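Local coordinates for protein carboxylic ester hydrolase (Aspergillus niger, PDB 7K4O) that probably hydrolyses ester bonds of tannins, as a secreted serine esterase of the tannase family with an alpha/beta-hydrolase core, at residues A[13-18]-A[163-168]; A[58-63]-A[78-83]; A[90-95]-A[157-162]. All blocks are in the same frame, centred on the assembly; numbering follows the deposited sequence.

Contact 1: residues A[13-18]-A[163-168]; sequences SIVKAA and KALTRN
Asn-168 does the polar work where the end of helix 12-18 meets the last turns of helix 144-169. Its CB points at the other helix and rests 3.3 Å from the carbonyl oxygen Ala-18 O. The methyl Ala-18 CB lies 3.8 Å from Asn-168 CB. CG leaves CB anti to the carbonyl carbon (chi1 -66°), beside the backbone N, and passes close to that same oxygen. At the tip, ND2 donates to Ala-18 O over 2.8 Å in a nearly straight bond, 165° at the hydrogen. The oxygen lies in the plane of the Asn-168 amide, whereas the donor stands above the carbonyl plane of Ala-18 and not on a lone pair. One side-chain amide thus grips the carbonyl of the final residue of helix 12-18.

The two helices sit on one side of the long mixed sheet of the alpha/beta-hydrolase fold. Helix 144-169 packs against the sheet, and the short N-terminal helix 12-18 lies beside its C-terminal end; the axes of segments 13-18 and 163-168 approach to 9.2 Å, with 120° between their N-to-C directions. Val-15 also touches Val-35 and Thr-37 of strand 28-47, so the N-terminal helix bridges the edge strand and helix 144-169.

One helical turn earlier, at Leu-165, the contact is apolar. Leu-165 holds CG anti to its backbone N, and chi1 and chi2 together bring CD1 to the methyl of Ala-18, at 3.6 Å between Leu-165 CD1 and Ala-18 CB. The same CD1 lies looser against Val-15, 4.4 Å from Val-15 CG1. Ala-18 is buried: its methyl sits between Leu-165 and Asn-168, one helical turn apart, and also touches Val-169.

Contact 2: residues A[58-63]-A[78-83]; sequences CNVTFA and IWLPAP. With NAG (2-acetamido-2-deoxy-beta-D-glucopyranose), chain C.
Ile-78 opens the pairing with Val-60 as an antiparallel hydrogen-bonded pair: Ile-78 N donates to Val-60 O over 2.8 Å, and Val-60 N returns a bond to Ile-78 O. Its side chain runs CG1 anti to the carbonyl carbon, and the terminal CD1 meets Phe-62 CE1 at 4.1 Å, the two side chains crossing obliquely. Phe-62 takes the crowded chi1 position (58°), and Val-60 CG1 lies at the edge of its ring.

Trp-79 turns to the other face, which it shares with Asn-59, its partner in a non-hydrogen-bonded pair, and its CA lies 3.3 Å from Cys-58 O in a CA-H...O contact. Here two strands of a beta hairpin, 50-66 and 74-81, sit side by side in the large mixed sheet. The indole NE1 bonds to Glu-77 within its own strand, and the ring stacks on Tyr-57. Asn-59 carries the glycan: its ND2 is joined to NAG C1, and the acetamido methyl NAG C8 approaches Trp-79 CZ2 at 4.1 Å.

Leu-80 returns to the face of Ile-78 and Val-60 and closes the second hydrogen-bonded pair, with Cys-58. Both bonds, Leu-80 N to Cys-58 O and Cys-58 N to Leu-80 O, are 2.9 Å long and nearly straight, 170° at the hydrogen. Leu-80 CD1 packs 3.8 Å from Val-60 CG2, while Cys-58, disulfide-bonded to Cys-10, ties the N-terminal region to strand 50-66.

Contact 3: residues A[90-95]-A[157-162]; sequences WLSTGG and ELSLIG
The apolar part rests on the indole of Trp-90, whose CG stands anti to the backbone N (chi1 166°) so that the ring reaches helix 144-169. Gly-162 lies over one face, its C offset toward the rim and its CA 3.5 Å from Trp-90 CH2. With no side chain at Gly-162, the indole lies directly against the helix backbone. At the ring edge, in plane, Leu-158 CD1 meets Trp-90 CZ2 at 3.9 Å.

The segments run almost antiparallel, at 155°, where helix 144-169 packs on strand 89-93, one of the strands of the alpha/beta-hydrolase sheet.

The polar part involves Trp-90 NE1 and two serines. Within the strand, Trp-90 NE1 donates to Ser-92 OG over 2.9 Å, which fixes the turn of the indole. Ser-92 OG and Ser-159 OG are 3.1 Å apart, and a water linking the two hydroxyls donates to Ser-159 OG and stands 2.7 Å from Ser-92 OG. Ser-159 OG is also hydrogen-bonded to Glu-202, an acid that could polarise this buried pair.

How the contacts relate
The contacts meet where helices 12-18 and 144-169 pack on the sheet face that carries Val-60, Ile-78 and Trp-90; contacts 1 and 3 share helix 144-169. Contacts 1 and 2 have centres 10 Å apart and join where Val-15 CG1 packs 3.8 Å from Val-60 CG1 and Leu-165 CD2 3.9 Å from Ile-78 CD1. Contacts 2 and 3 join through Phe-62 CZ, 3.7 Å from Ile-161 CG2. Trp-90 ties contact 3 to contact 1, its CE3 lying 3.4 Å from Thr-166 OG1. Contact 3 is the nearest to the chain's centre; its Thr-93 side chain lies about 13 Å from the bound 3,4,5-trihydroxybenzoic acid, whose pocket includes Ser-186, the probable nucleophile.

Contact 1: residues A[13-18]-A[163-168]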
ATOM      1  N   SER A  13     -20.818  -1.193 -30.519  1.00 25.67           N
ATOM      2  CA  SER A  13     -20.348  -0.541 -31.755  0.75 26.76           C
ATOM      3  C   SER A  13     -19.467   0.666 -31.423  1.00 25.71           C
ATOM      4  O   SER A  13     -18.409   0.816 -32.069  1.00 27.25           O
ATOM      5  CB  SER A  13     -21.531  -0.182 -32.623  0.75 28.05           C
ATOM      6  OG  SER A  13     -22.052  -1.384 -33.168  0.75 29.26           O
ATOM      7  N   ILE A  14     -19.901   1.488 -30.471  1.00 26.02           N
ATOM      8  CA  ILE A  14     -19.152   2.730 -30.103  1.00 25.23           C
ATOM      9  C   ILE A  14     -17.798   2.321 -29.502  1.00 25.40           C
ATOM     10  O   ILE A  14     -16.746   2.873 -29.889  1.00 25.56           O
ATOM     11  CB  ILE A  14     -19.963   3.618 -29.156  1.00 24.63           C
ATOM     12  CG1 ILE A  14     -21.146   4.238 -29.905  1.00 28.61           C
ATOM     13  CG2 ILE A  14     -19.069   4.638 -28.490  1.00 26.90           C
ATOM     14  CD1 ILE A  14     -20.768   5.335 -30.892  1.00 32.59           C
ATOM     15  N   VAL A  15     -17.804   1.343 -28.621  1.00 25.19           N
ATOM     16  CA  VAL A  15     -16.532   0.965 -27.930  1.00 24.83           C
ATOM     17  C   VAL A  15     -15.610   0.251 -28.904  1.00 25.57           C
ATOM     18  O   VAL A  15     -14.385   0.549 -28.954  1.00 23.62           O
ATOM     19  CB  VAL A  15     -16.827   0.138 -26.680  1.00 25.00           C
ATOM     20  CG1 VAL A  15     -15.563  -0.495 -26.141  1.00 29.08           C
ATOM     21  CG2 VAL A  15     -17.491   0.981 -25.647  1.00 26.76           C
ATOM     22  N   LYS A  16     -16.121  -0.650 -29.737  1.00 25.20           N
ATOM     23  CA  LYS A  16     -15.250  -1.341 -30.696  1.00 24.73           C
ATOM     24  C   LYS A  16     -14.591  -0.335 -31.639  1.00 27.82           C
ATOM     25  O   LYS A  16     -13.384  -0.477 -31.938  1.00 26.68           O
ATOM     26  CB  LYS A  16     -16.056  -2.340 -31.529  1.00 27.50           C
ATOM     27  CG  LYS A  16     -16.347  -3.643 -30.833  1.00 29.97           C
ATOM     28  CD  LYS A  16     -17.232  -4.560 -31.680  1.00 35.34           C
ATOM     29  CE  LYS A  16     -17.720  -5.753 -30.888  1.00 40.38           C
ATOM     30  NZ  LYS A  16     -18.418  -6.704 -31.793  1.00 49.25           N
ATOM     31  N   ALA A  17     -15.315   0.708 -32.050  1.00 24.66           N
ATOM     32  CA  ALA A  17     -14.781   1.697 -32.999  1.00 27.18           C
ATOM     33  C   ALA A  17     -13.720   2.558 -32.287  1.00 28.34           C
ATOM     34  O   ALA A  17     -12.874   3.097 -33.001  1.00 28.66           O
ATOM     35  CB  ALA A  17     -15.884   2.561 -33.584  1.00 28.79           C
ATOM     36  N   ALA A  18     -13.749   2.680 -30.954  1.00 23.64           N
ATOM     37  CA  ALA A  18     -12.796   3.550 -30.216  1.00 23.41           C
ATOM     38  C   ALA A  18     -11.554   2.759 -29.746  1.00 24.11           C
ATOM     39  O   ALA A  18     -10.581   3.364 -29.275  1.00 22.71           O
ATOM     40  CB  ALA A  18     -13.499   4.123 -29.023  1.00 23.98           C
ATOM     41  N   LYS A 163      -5.953   4.747 -21.937  1.00 20.78           N
ATOM     42  CA  LYS A 163      -5.843   6.176 -22.317  1.00 21.97           C
ATOM     43  C   LYS A 163      -6.218   6.334 -23.795  1.00 21.15           C
ATOM     44  O   LYS A 163      -6.903   7.300 -24.111  1.00 21.67           O
ATOM     45  CB  LYS A 163      -4.473   6.748 -21.989  1.00 20.19           C
ATOM     46  CG  LYS A 163      -4.233   6.859 -20.491  1.00 20.99           C
ATOM     47  CD  LYS A 163      -2.774   7.080 -20.106  1.00 23.63           C
ATOM     48  CE  LYS A 163      -2.188   8.343 -20.668  1.00 24.21           C
ATOM     49  NZ  LYS A 163      -0.734   8.451 -20.365  1.00 24.75           N
ATOM     50  N   ALA A 164      -5.795   5.450 -24.667  1.00 20.20           N
ATOM     51  CA  ALA A 164      -6.108   5.559 -26.094  1.00 22.02           C
ATOM     52  C   ALA A 164      -7.628   5.385 -26.290  1.00 23.91           C
ATOM     53  O   ALA A 164      -8.215   6.149 -27.075  1.00 22.40           O
ATOM     54  CB  ALA A 164      -5.338   4.578 -26.923  1.00 25.24           C
ATOM     55  N   LEU A 165      -8.234   4.384 -25.652  1.00 21.50           N
ATOM     56  CA  LEU A 165      -9.695   4.146 -25.756  1.00 21.21           C
ATOM     57  C   LEU A 165     -10.443   5.409 -25.284  1.00 20.88           C
ATOM     58  O   LEU A 165     -11.408   5.841 -25.959  1.00 21.83           O
ATOM     59  CB  LEU A 165     -10.101   2.942 -24.908  1.00 20.72           C
ATOM     60  CG  LEU A 165     -11.616   2.780 -24.742  1.00 23.77           C
ATOM     61  CD1 LEU A 165     -12.251   2.464 -26.070  1.00 28.41           C
ATOM     62  CD2 LEU A 165     -11.927   1.699 -23.724  1.00 25.55           C
ATOM     63  N   THR A 166     -10.027   5.983 -24.167  1.00 20.10           N
ATOM     64  CA  THR A 166     -10.691   7.156 -23.527  1.00 19.32           C
ATOM     65  C   THR A 166     -10.589   8.326 -24.502  1.00 21.76           C
ATOM     66  O   THR A 166     -11.636   8.971 -24.761  1.00 20.13           O
ATOM     67  CB  THR A 166     -10.014   7.507 -22.212  1.00 20.54           C
ATOM     68  OG1 THR A 166     -10.164   6.424 -21.284  1.00 20.26           O
ATOM     69  CG2 THR A 166     -10.560   8.786 -21.601  1.00 21.98           C
ATOM     70  N   ARG A 167      -9.409   8.603 -25.074  1.00 20.31           N
ATOM     71  CA  ARG A 167      -9.301   9.718 -26.066  0.53 20.40           C
ATOM     72  C   ARG A 167     -10.235   9.497 -27.251  1.00 21.52           C
ATOM     73  O   ARG A 167     -10.923  10.473 -27.686  1.00 22.20           O
ATOM     74  CB  ARG A 167      -7.894   9.865 -26.627  0.53 22.42           C
ATOM     75  CG  ARG A 167      -6.930  10.484 -25.648  0.53 22.82           C
ATOM     76  CD  ARG A 167      -5.604  10.646 -26.409  0.53 22.21           C
ATOM     77  NE  ARG A 167      -4.807  11.532 -25.591  0.53 22.27           N
ATOM     78  CZ  ARG A 167      -4.920  12.858 -25.583  0.53 22.01           C
ATOM     79  NH1 ARG A 167      -4.172  13.559 -24.750  0.53 24.17           N
ATOM     80  NH2 ARG A 167      -5.787  13.457 -26.381  0.53 20.70           N
ATOM     81  N   ASN A 168     -10.295   8.282 -27.753  1.00 19.99           N
ATOM     82  CA  ASN A 168     -11.104   7.997 -28.962  1.00 22.76           C
ATOM     83  C   ASN A 168     -12.593   8.089 -28.631  1.00 22.90           C
ATOM     84  O   ASN A 168     -13.352   8.704 -29.418  1.00 23.81           O
ATOM     85  CB  ASN A 168     -10.757   6.660 -29.571  1.00 22.70           C
ATOM     86  CG  ASN A 168      -9.350   6.575 -30.129  1.00 29.38           C
ATOM     87  OD1 ASN A 168      -8.794   7.605 -30.502  1.00 33.16           O
ATOM     88  ND2 ASN A 168      -8.780   5.368 -30.186  1.00 27.26           N
TER

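Contact 2: residues A[58-63]-A[78-83]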
ATOM      1  N   CYS A  58     -20.763   3.433 -17.986  1.00 21.25           N
ATOM      2  CA  CYS A  58     -20.692   2.331 -18.928  1.00 20.29           C
ATOM      3  C   CYS A  58     -19.633   1.366 -18.446  1.00 23.06           C
ATOM      4  O   CYS A  58     -18.439   1.753 -18.449  1.00 23.19           O
ATOM      5  CB  CYS A  58     -20.363   2.813 -20.315  1.00 22.80           C
ATOM      6  SG  CYS A  58     -20.438   1.489 -21.527  1.00 27.62           S
ATOM      7  N   ASN A  59     -20.045   0.164 -18.084  1.00 21.87           N
ATOM      8  CA  ASN A  59     -19.083  -0.898 -17.703  1.00 24.16           C
ATOM      9  C   ASN A  59     -18.627  -1.594 -18.971  1.00 22.57           C
ATOM     10  O   ASN A  59     -19.424  -2.348 -19.598  1.00 22.33           O
ATOM     11  CB  ASN A  59     -19.739  -1.841 -16.707  1.00 22.31           C
ATOM     12  CG  ASN A  59     -18.983  -3.133 -16.467  1.00 26.21           C
ATOM     13  OD1 ASN A  59     -17.767  -3.152 -16.616  1.00 23.95           O
ATOM     14  ND2 ASN A  59     -19.719  -4.232 -16.193  1.00 23.58           N
ATOM     15  N   VAL A  60     -17.335  -1.488 -19.307  1.00 22.21           N
ATOM     16  CA  VAL A  60     -16.735  -2.059 -20.534  1.00 21.65           C
ATOM     17  C   VAL A  60     -15.766  -3.177 -20.120  1.00 20.92           C
ATOM     18  O   VAL A  60     -14.941  -2.952 -19.226  1.00 21.38           O
ATOM     19  CB  VAL A  60     -15.952  -1.005 -21.334  1.00 22.53           C
ATOM     20  CG1 VAL A  60     -15.279  -1.615 -22.540  1.00 23.70           C
ATOM     21  CG2 VAL A  60     -16.895   0.128 -21.753  1.00 25.61           C
ATOM     22  N   THR A  61     -15.843  -4.310 -20.781  1.00 21.74           N
ATOM     23  CA  THR A  61     -14.719  -5.285 -20.709  1.00 23.67           C
ATOM     24  C   THR A  61     -14.294  -5.687 -22.099  1.00 22.69           C
ATOM     25  O   THR A  61     -15.074  -5.666 -23.054  1.00 23.49           O
ATOM     26  CB  THR A  61     -14.958  -6.536 -19.846  1.00 24.79           C
ATOM     27  OG1 THR A  61     -15.756  -7.477 -20.580  1.00 27.29           O
ATOM     28  CG2 THR A  61     -15.513  -6.215 -18.490  1.00 22.97           C
ATOM     29  N   PHE A  62     -13.047  -6.119 -22.231  1.00 20.40           N
ATOM     30  CA  PHE A  62     -12.537  -6.741 -23.449  1.00 20.24           C
ATOM     31  C   PHE A  62     -11.204  -7.434 -23.139  1.00 21.76           C
ATOM     32  O   PHE A  62     -10.656  -7.252 -22.048  1.00 22.05           O
ATOM     33  CB  PHE A  62     -12.364  -5.752 -24.593  1.00 21.63           C
ATOM     34  CG  PHE A  62     -11.456  -4.592 -24.291  1.00 20.92           C
ATOM     35  CD1 PHE A  62     -11.974  -3.453 -23.703  1.00 21.85           C
ATOM     36  CD2 PHE A  62     -10.105  -4.648 -24.553  1.00 23.18           C
ATOM     37  CE1 PHE A  62     -11.148  -2.384 -23.392  1.00 24.00           C
ATOM     38  CE2 PHE A  62      -9.276  -3.556 -24.297  1.00 24.38           C
ATOM     39  CZ  PHE A  62      -9.792  -2.448 -23.671  1.00 24.53           C
ATOM     40  N   ALA A  63     -10.793  -8.268 -24.082  1.00 21.20           N
ATOM     41  CA  ALA A  63      -9.605  -9.125 -23.946  1.00 23.33           C
ATOM     42  C   ALA A  63      -8.545  -8.692 -24.940  1.00 21.25           C
ATOM     43  O   ALA A  63      -8.826  -8.203 -26.048  1.00 23.35           O
ATOM     44  CB  ALA A  63      -9.986 -10.579 -24.177  1.00 23.97           C
ATOM     45  N   ILE A  78     -13.117  -1.323 -17.765  1.00 20.06           N
ATOM     46  CA  ILE A  78     -13.001   0.148 -17.751  1.00 19.59           C
ATOM     47  C   ILE A  78     -14.422   0.688 -17.571  1.00 18.89           C
ATOM     48  O   ILE A  78     -15.310   0.257 -18.300  1.00 21.30           O
ATOM     49  CB  ILE A  78     -12.349   0.640 -19.068  1.00 19.85           C
ATOM     50  CG1 ILE A  78     -10.882   0.145 -19.163  1.00 21.42           C
ATOM     51  CG2 ILE A  78     -12.386   2.164 -19.162  1.00 22.11           C
ATOM     52  CD1 ILE A  78     -10.232   0.416 -20.503  1.00 21.87           C
ATOM     53  N   TRP A  79     -14.577   1.570 -16.620  1.00 20.34           N
ATOM     54  CA  TRP A  79     -15.865   2.270 -16.418  1.00 20.76           C
ATOM     55  C   TRP A  79     -15.754   3.656 -17.043  1.00 21.88           C
ATOM     56  O   TRP A  79     -14.910   4.435 -16.598  1.00 20.64           O
ATOM     57  CB  TRP A  79     -16.212   2.336 -14.967  1.00 20.26           C
ATOM     58  CG  TRP A  79     -16.485   1.021 -14.297  1.00 21.75           C
ATOM     59  CD1 TRP A  79     -16.390  -0.243 -14.818  1.00 21.36           C
ATOM     60  CD2 TRP A  79     -16.889   0.868 -12.935  1.00 21.26           C
ATOM     61  NE1 TRP A  79     -16.712  -1.169 -13.849  1.00 22.56           N
ATOM     62  CE2 TRP A  79     -16.974  -0.522 -12.674  1.00 21.52           C
ATOM     63  CE3 TRP A  79     -17.137   1.754 -11.896  1.00 20.39           C
ATOM     64  CZ2 TRP A  79     -17.363  -1.011 -11.429  1.00 25.03           C
ATOM     65  CZ3 TRP A  79     -17.495   1.277 -10.651  1.00 24.98           C
ATOM     66  CH2 TRP A  79     -17.596  -0.100 -10.419  1.00 23.95           C
ATOM     67  N   LEU A  80     -16.669   3.947 -17.955  1.00 20.99           N
ATOM     68  CA  LEU A  80     -16.715   5.241 -18.695  1.00 20.73           C
ATOM     69  C   LEU A  80     -17.837   6.115 -18.168  1.00 22.49           C
ATOM     70  O   LEU A  80     -19.005   5.718 -18.173  1.00 21.53           O
ATOM     71  CB  LEU A  80     -16.941   4.946 -20.166  1.00 20.12           C
ATOM     72  CG  LEU A  80     -15.919   4.109 -20.902  1.00 21.04           C
ATOM     73  CD1 LEU A  80     -16.375   3.839 -22.317  1.00 23.00           C
ATOM     74  CD2 LEU A  80     -14.554   4.788 -20.927  1.00 22.92           C
ATOM     75  N   PRO A  81     -17.529   7.303 -17.649  1.00 20.65           N
ATOM     76  CA  PRO A  81     -18.589   8.262 -17.323  1.00 20.98           C
ATOM     77  C   PRO A  81     -19.469   8.609 -18.525  1.00 20.81           C
ATOM     78  O   PRO A  81     -19.099   8.510 -19.682  1.00 22.15           O
ATOM     79  CB  PRO A  81     -17.841   9.531 -16.895  1.00 23.79           C
ATOM     80  CG  PRO A  81     -16.427   9.026 -16.522  1.00 23.34           C
ATOM     81  CD  PRO A  81     -16.161   7.810 -17.366  1.00 21.72           C
ATOM     82  N   ALA A  82     -20.673   9.046 -18.217  1.00 22.77           N
ATOM     83  CA  ALA A  82     -21.548   9.652 -19.228  1.00 23.59           C
ATOM     84  C   ALA A  82     -20.761  10.804 -19.871  1.00 22.90           C
ATOM     85  O   ALA A  82     -20.032  11.522 -19.173  1.00 22.81           O
ATOM     86  CB  ALA A  82     -22.791  10.159 -18.556  1.00 23.46           C
ATOM     87  N   PRO A  83     -20.951  11.031 -21.170  1.00 23.59           N
ATOM     88  CA  PRO A  83     -20.243  12.131 -21.837  1.00 24.33           C
ATOM     89  C   PRO A  83     -20.383  13.493 -21.172  1.00 26.45           C
ATOM     90  O   PRO A  83     -19.372  14.191 -21.064  1.00 26.30           O
ATOM     91  CB  PRO A  83     -20.860  12.105 -23.234  1.00 25.73           C
ATOM     92  CG  PRO A  83     -21.227  10.671 -23.464  1.00 27.36           C
ATOM     93  CD  PRO A  83     -21.720  10.202 -22.111  1.00 23.93           C
TER
HETATM   94  C1  NAG C   1     -19.083  -5.507 -15.898  0.80 19.75           C
HETATM   95  C2  NAG C   1     -19.776  -6.131 -14.693  0.87 22.82           C
HETATM   96  C3  NAG C   1     -19.167  -7.521 -14.488  0.90 24.71           C
HETATM   97  C4  NAG C   1     -19.258  -8.312 -15.712  0.99 26.23           C
HETATM   98  C5  NAG C   1     -18.640  -7.574 -16.900  0.89 22.97           C
HETATM   99  C6  NAG C   1     -18.748  -8.261 -18.218  1.00 25.53           C
HETATM  100  C7  NAG C   1     -20.616  -4.484 -13.095  0.72 26.99           C
HETATM  101  C8  NAG C   1     -20.342  -3.805 -11.853  0.97 37.06           C
HETATM  102  N2  NAG C   1     -19.626  -5.351 -13.507  0.88 26.04           N
HETATM  103  O3  NAG C   1     -19.833  -8.123 -13.394  0.84 27.69           O
HETATM  104  O4  NAG C   1     -18.447  -9.470 -15.522  0.86 24.40           O
HETATM  105  O5  NAG C   1     -19.253  -6.291 -17.025  0.89 23.27           O
HETATM  106  O6  NAG C   1     -20.069  -8.698 -18.558  0.85 25.73           O
HETATM  107  O7  NAG C   1     -21.615  -4.289 -13.765  0.81 30.99           O

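Contact 3: residues A[90-95]-A[157-162]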
ATOM      1  N   TRP A  90      -8.246  10.179 -16.735  1.00 19.50           N
ATOM      2  CA  TRP A  90      -8.061   8.710 -16.705  1.00 19.60           C
ATOM      3  C   TRP A  90      -7.635   8.357 -15.273  1.00 18.85           C
ATOM      4  O   TRP A  90      -6.748   9.040 -14.741  1.00 18.85           O
ATOM      5  CB  TRP A  90      -7.001   8.273 -17.733  1.00 19.20           C
ATOM      6  CG  TRP A  90      -6.552   6.864 -17.510  1.00 16.32           C
ATOM      7  CD1 TRP A  90      -5.447   6.456 -16.820  1.00 19.79           C
ATOM      8  CD2 TRP A  90      -7.240   5.662 -17.897  1.00 17.62           C
ATOM      9  NE1 TRP A  90      -5.387   5.065 -16.781  1.00 19.37           N
ATOM     10  CE2 TRP A  90      -6.490   4.563 -17.406  1.00 19.67           C
ATOM     11  CE3 TRP A  90      -8.425   5.395 -18.582  1.00 18.92           C
ATOM     12  CZ2 TRP A  90      -6.869   3.242 -17.605  1.00 20.75           C
ATOM     13  CZ3 TRP A  90      -8.835   4.083 -18.751  1.00 21.25           C
ATOM     14  CH2 TRP A  90      -8.079   3.010 -18.246  1.00 22.10           C
ATOM     15  N   LEU A  91      -8.167   7.289 -14.720  1.00 18.75           N
ATOM     16  CA  LEU A  91      -7.691   6.734 -13.451  1.00 18.85           C
ATOM     17  C   LEU A  91      -7.362   5.242 -13.639  1.00 19.29           C
ATOM     18  O   LEU A  91      -8.290   4.429 -13.892  1.00 20.68           O
ATOM     19  CB  LEU A  91      -8.732   6.884 -12.343  1.00 18.76           C
ATOM     20  CG  LEU A  91      -8.263   6.327 -11.007  1.00 18.33           C
ATOM     21  CD1 LEU A  91      -7.132   7.132 -10.461  1.00 20.40           C
ATOM     22  CD2 LEU A  91      -9.413   6.251  -9.979  1.00 20.73           C
ATOM     23  N   SER A  92      -6.092   4.906 -13.444  1.00 19.98           N
ATOM     24  CA  SER A  92      -5.669   3.499 -13.238  1.00 20.11           C
ATOM     25  C   SER A  92      -5.903   3.127 -11.772  1.00 18.21           C
ATOM     26  O   SER A  92      -5.626   3.903 -10.898  1.00 18.87           O
ATOM     27  CB  SER A  92      -4.183   3.311 -13.615  1.00 19.38           C
ATOM     28  OG  SER A  92      -3.988   3.294 -15.009  1.00 20.85           O
ATOM     29  N   THR A  93      -6.301   1.876 -11.520  1.00 18.97           N
ATOM     30  CA  THR A  93      -6.524   1.310 -10.185  1.00 19.51           C
ATOM     31  C   THR A  93      -5.830  -0.052 -10.149  1.00 19.20           C
ATOM     32  O   THR A  93      -5.580  -0.638 -11.207  1.00 20.76           O
ATOM     33  CB  THR A  93      -8.014   1.160  -9.838  1.00 20.89           C
ATOM     34  OG1 THR A  93      -8.566   0.139 -10.675  1.00 20.72           O
ATOM     35  CG2 THR A  93      -8.765   2.468 -10.029  1.00 21.20           C
ATOM     36  N   GLY A  94      -5.552  -0.473  -8.937  1.00 20.09           N
ATOM     37  CA  GLY A  94      -4.720  -1.653  -8.679  1.00 19.59           C
ATOM     38  C   GLY A  94      -5.251  -2.560  -7.591  1.00 20.70           C
ATOM     39  O   GLY A  94      -6.457  -2.507  -7.230  1.00 22.25           O
ATOM     40  N   GLY A  95      -4.350  -3.395  -7.072  1.00 21.45           N
ATOM     41  CA  GLY A  95      -4.730  -4.605  -6.336  1.00 20.57           C
ATOM     42  C   GLY A  95      -4.498  -4.549  -4.827  1.00 20.43           C
ATOM     43  O   GLY A  95      -4.517  -3.490  -4.182  1.00 21.88           O
ATOM     44  N   GLU A 157       0.473  -1.705 -19.826  1.00 18.33           N
ATOM     45  CA  GLU A 157      -0.457  -2.034 -20.924  1.00 19.89           C
ATOM     46  C   GLU A 157      -1.836  -1.406 -20.654  1.00 20.18           C
ATOM     47  O   GLU A 157      -2.440  -0.859 -21.595  1.00 20.35           O
ATOM     48  CB  GLU A 157      -0.514  -3.540 -21.088  1.00 20.64           C
ATOM     49  CG  GLU A 157       0.767  -4.133 -21.660  1.00 21.86           C
ATOM     50  CD  GLU A 157       0.936  -5.648 -21.569  1.00 22.45           C
ATOM     51  OE1 GLU A 157       0.001  -6.340 -21.087  1.00 22.60           O
ATOM     52  OE2 GLU A 157       2.016  -6.124 -22.011  1.00 23.11           O
ATOM     53  N   LEU A 158      -2.326  -1.540 -19.427  1.00 18.79           N
ATOM     54  CA  LEU A 158      -3.630  -0.961 -19.036  1.00 19.38           C
ATOM     55  C   LEU A 158      -3.618   0.546 -19.325  1.00 18.94           C
ATOM     56  O   LEU A 158      -4.596   1.060 -19.902  1.00 19.98           O
ATOM     57  CB  LEU A 158      -3.955  -1.265 -17.578  1.00 20.54           C
ATOM     58  CG  LEU A 158      -5.129  -0.481 -16.941  1.00 20.74           C
ATOM     59  CD1 LEU A 158      -6.431  -0.660 -17.697  1.00 18.68           C
ATOM     60  CD2 LEU A 158      -5.244  -0.822 -15.475  1.00 21.40           C
ATOM     61  N   SER A 159      -2.596   1.255 -18.882  1.00 18.85           N
ATOM     62  CA  SER A 159      -2.576   2.720 -19.112  1.00 20.38           C
ATOM     63  C   SER A 159      -2.521   3.007 -20.602  1.00 20.27           C
ATOM     64  O   SER A 159      -3.282   3.908 -21.084  1.00 19.98           O
ATOM     65  CB  SER A 159      -1.446   3.368 -18.382  1.00 21.18           C
ATOM     66  OG  SER A 159      -1.655   3.287 -16.992  1.00 23.73           O
ATOM     67  N   LEU A 160      -1.649   2.344 -21.362  1.00 19.43           N
ATOM     68  CA  LEU A 160      -1.526   2.668 -22.805  1.00 20.56           C
ATOM     69  C   LEU A 160      -2.859   2.410 -23.495  1.00 21.89           C
ATOM     70  O   LEU A 160      -3.317   3.259 -24.265  1.00 21.62           O
ATOM     71  CB  LEU A 160      -0.417   1.843 -23.427  1.00 22.52           C
ATOM     72  CG  LEU A 160       0.986   2.275 -23.038  1.00 21.88           C
ATOM     73  CD1 LEU A 160       2.019   1.224 -23.450  1.00 23.55           C
ATOM     74  CD2 LEU A 160       1.319   3.597 -23.700  1.00 25.46           C
ATOM     75  N   ILE A 161      -3.464   1.250 -23.264  1.00 19.53           N
ATOM     76  CA  ILE A 161      -4.729   0.878 -23.958  1.00 20.18           C
ATOM     77  C   ILE A 161      -5.889   1.763 -23.469  1.00 21.29           C
ATOM     78  O   ILE A 161      -6.666   2.277 -24.325  1.00 21.44           O
ATOM     79  CB  ILE A 161      -5.044  -0.605 -23.772  1.00 20.51           C
ATOM     80  CG1 ILE A 161      -4.000  -1.446 -24.462  1.00 21.79           C
ATOM     81  CG2 ILE A 161      -6.447  -0.897 -24.251  1.00 23.01           C
ATOM     82  CD1 ILE A 161      -4.032  -2.907 -24.024  1.00 23.60           C
ATOM     83  N   GLY A 162      -6.027   1.925 -22.171  1.00 19.87           N
ATOM     84  CA  GLY A 162      -7.143   2.668 -21.565  1.00 20.05           C
ATOM     85  C   GLY A 162      -7.129   4.133 -21.945  1.00 20.22           C
ATOM     86  O   GLY A 162      -8.173   4.697 -22.282  1.00 20.44           O
TER
HETATM   87  O   HOH W   1      -2.275   1.200 -14.983  1.00 20.81           O